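Long-range contact in hypothetical membrane protein (Corynebacterium glutamicum, PDB 6JSA), which probably takes part in heme uptake, its C-terminal domain here binding heme, probably for transfer along the uptake machinery: residues Ile83-Asn88 against Gly116-Ser121. Residues are numbered along the deposited sequence; the frame is centred on the assembly and turned at random.
Sequences IEISFN and GTLNFS
Ile-85 and Phe-87 meet Leu-118 and Phe-120 in the buried interior between antiparallel β-strands of this HtaA domain, away from the heme pocket. Strands 76-88 and 113-125 are not direct partners: each pairs antiparallel with strand 91-101, and they face each other as next-but-one neighbours, their local axes 8.5 Å apart at closest approach and inclined at 55°. Side chains therefore make most of the contact, and large apolar residues suit it because they can bridge that gap.

Ile-85 does so with its CG2 methyl: anti to the backbone N, Ile-85 CG2 lies 3.9 Å from Leu-118 CD1, and the two side chains cross at about a right angle. Ile-85 CG2 also lies 4.1 Å from Phe-120 CZ, at the edge of that ring and near its plane. Leu-118 CD1 also comes within 4.2 Å of the carbonyl O of Ser-86, a loose contact with the backbone.

Leu-118 packs on Leu-94 of the intervening strand 91-101 as well, while from strand 159-165 Ile-159 touches Ile-85 and Leu-118, and Phe-161 touches Ile-85 and Phe-120, extending the apolar cluster. Phe-87 offers its CB rather than its ring: CG sits between the backbone N and carbonyl carbon (chi1 61°), and the ring leads away, leaving Phe-87 CB 3.7 Å from Phe-120 CE1, oblique to the Phe-120 ring.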
loop_
_atom_site.group_PDB
_atom_site.type_symbol
_atom_site.label_atom_id
_atom_site.label_comp_id
_atom_site.label_asym_id
_atom_site.label_seq_id
_atom_site.Cartn_x
_atom_site.Cartn_y
_atom_site.Cartn_z
ATOM N N ILE A 83 -1.040 -2.286 5.793
ATOM C CA ILE A 83 -0.558 -2.782 4.507
ATOM C C ILE A 83 0.359 -3.981 4.714
ATOM O O ILE A 83 1.027 -4.128 5.751
ATOM C CB ILE A 83 0.107 -1.707 3.628
ATOM C CG1 ILE A 83 1.484 -1.326 4.160
ATOM C CG2 ILE A 83 -0.797 -0.504 3.452
ATOM C CD1 ILE A 83 2.348 -0.669 3.089
ATOM N N GLU A 84 0.382 -4.852 3.713
ATOM C CA GLU A 84 1.197 -6.056 3.716
ATOM C C GLU A 84 1.736 -6.248 2.309
ATOM O O GLU A 84 0.979 -6.162 1.336
ATOM C CB GLU A 84 0.359 -7.276 4.119
ATOM C CG GLU A 84 1.037 -8.612 3.882
ATOM C CD GLU A 84 0.141 -9.778 4.236
ATOM O OE1 GLU A 84 -0.916 -9.555 4.874
ATOM O OE2 GLU A 84 0.491 -10.919 3.868
ATOM N N ILE A 85 3.044 -6.457 2.203
ATOM C CA ILE A 85 3.683 -6.859 0.958
ATOM C C ILE A 85 3.863 -8.368 1.008
ATOM O O ILE A 85 4.600 -8.887 1.851
ATOM C CB ILE A 85 5.040 -6.160 0.786
ATOM C CG1 ILE A 85 4.852 -4.641 0.710
ATOM C CG2 ILE A 85 5.744 -6.686 -0.448
ATOM C CD1 ILE A 85 6.147 -3.868 0.791
ATOM N N SER A 86 3.187 -9.075 0.115
ATOM C CA SER A 86 3.306 -10.517 -0.009
ATOM C C SER A 86 3.957 -10.818 -1.350
ATOM O O SER A 86 3.631 -10.183 -2.355
ATOM C CB SER A 86 1.918 -11.154 0.066
ATOM O OG SER A 86 1.989 -12.561 0.055
ATOM N N PHE A 87 4.898 -11.761 -1.368
ATOM C CA PHE A 87 5.569 -12.088 -2.616
ATOM C C PHE A 87 5.773 -13.588 -2.747
ATOM O O PHE A 87 5.939 -14.307 -1.762
ATOM C CB PHE A 87 6.889 -11.317 -2.837
ATOM C CG PHE A 87 7.951 -11.570 -1.792
ATOM C CD1 PHE A 87 8.044 -10.767 -0.661
ATOM C CD2 PHE A 87 8.890 -12.582 -1.967
ATOM C CE1 PHE A 87 9.038 -10.994 0.288
ATOM C CE2 PHE A 87 9.878 -12.805 -1.024
ATOM C CZ PHE A 87 9.953 -12.010 0.100
ATOM N N ASN A 88 5.737 -14.035 -3.994
ATOM C CA ASN A 88 6.042 -15.416 -4.373
ATOM C C ASN A 88 6.908 -15.286 -5.620
ATOM O O ASN A 88 6.393 -14.961 -6.695
ATOM C CB ASN A 88 4.769 -16.196 -4.686
ATOM C CG ASN A 88 3.906 -16.441 -3.463
ATOM O OD1 ASN A 88 3.099 -15.598 -3.076
ATOM N ND2 ASN A 88 4.054 -17.617 -2.865
ATOM N N GLY A 116 -3.562 -4.225 -5.005
ATOM C CA GLY A 116 -2.877 -4.285 -6.280
ATOM C C GLY A 116 -1.997 -5.504 -6.389
ATOM O O GLY A 116 -1.586 -6.096 -5.385
ATOM N N THR A 117 -1.729 -5.888 -7.631
ATOM C CA THR A 117 -0.774 -6.949 -7.883
ATOM C C THR A 117 0.604 -6.349 -8.114
ATOM O O THR A 117 0.754 -5.275 -8.710
ATOM C CB THR A 117 -1.199 -7.816 -9.064
ATOM O OG1 THR A 117 -1.497 -6.973 -10.174
ATOM C CG2 THR A 117 -2.437 -8.629 -8.704
ATOM N N LEU A 118 1.613 -7.040 -7.601
ATOM C CA LEU A 118 2.983 -6.556 -7.627
ATOM C C LEU A 118 3.799 -7.301 -8.670
ATOM O O LEU A 118 3.739 -8.531 -8.768
ATOM C CB LEU A 118 3.650 -6.772 -6.271
ATOM C CG LEU A 118 2.968 -6.076 -5.101
ATOM C CD1 LEU A 118 3.761 -6.294 -3.825
ATOM C CD2 LEU A 118 2.798 -4.592 -5.381
ATOM N N ASN A 119 4.591 -6.545 -9.420
ATOM C CA ASN A 119 5.589 -7.091 -10.332
ATOM C C ASN A 119 6.915 -6.465 -9.924
ATOM O O ASN A 119 7.113 -5.257 -10.100
ATOM C CB ASN A 119 5.239 -6.751 -11.780
ATOM C CG ASN A 119 6.268 -7.267 -12.762
ATOM O OD1 ASN A 119 7.019 -8.192 -12.460
ATOM N ND2 ASN A 119 6.309 -6.670 -13.947
ATOM N N PHE A 120 7.802 -7.272 -9.338
ATOM C CA PHE A 120 9.047 -6.747 -8.796
ATOM C C PHE A 120 10.058 -6.507 -9.903
ATOM O O PHE A 120 10.342 -7.403 -10.700
ATOM C CB PHE A 120 9.623 -7.692 -7.741
ATOM C CG PHE A 120 8.884 -7.634 -6.441
ATOM C CD1 PHE A 120 7.758 -8.421 -6.231
ATOM C CD2 PHE A 120 9.283 -6.758 -5.440
ATOM C CE1 PHE A 120 7.042 -8.345 -5.045
ATOM C CE2 PHE A 120 8.575 -6.682 -4.241
ATOM C CZ PHE A 120 7.453 -7.482 -4.046
ATOM N N SER A 121 10.587 -5.285 -9.958
ATOM C CA SER A 121 11.726 -4.994 -10.817
ATOM C C SER A 121 13.034 -5.382 -10.140
ATOM O O SER A 121 14.032 -5.651 -10.820
ATOM C CB SER A 121 11.736 -3.508 -11.166
ATOM O OG SER A 121 11.718 -2.714 -9.990
#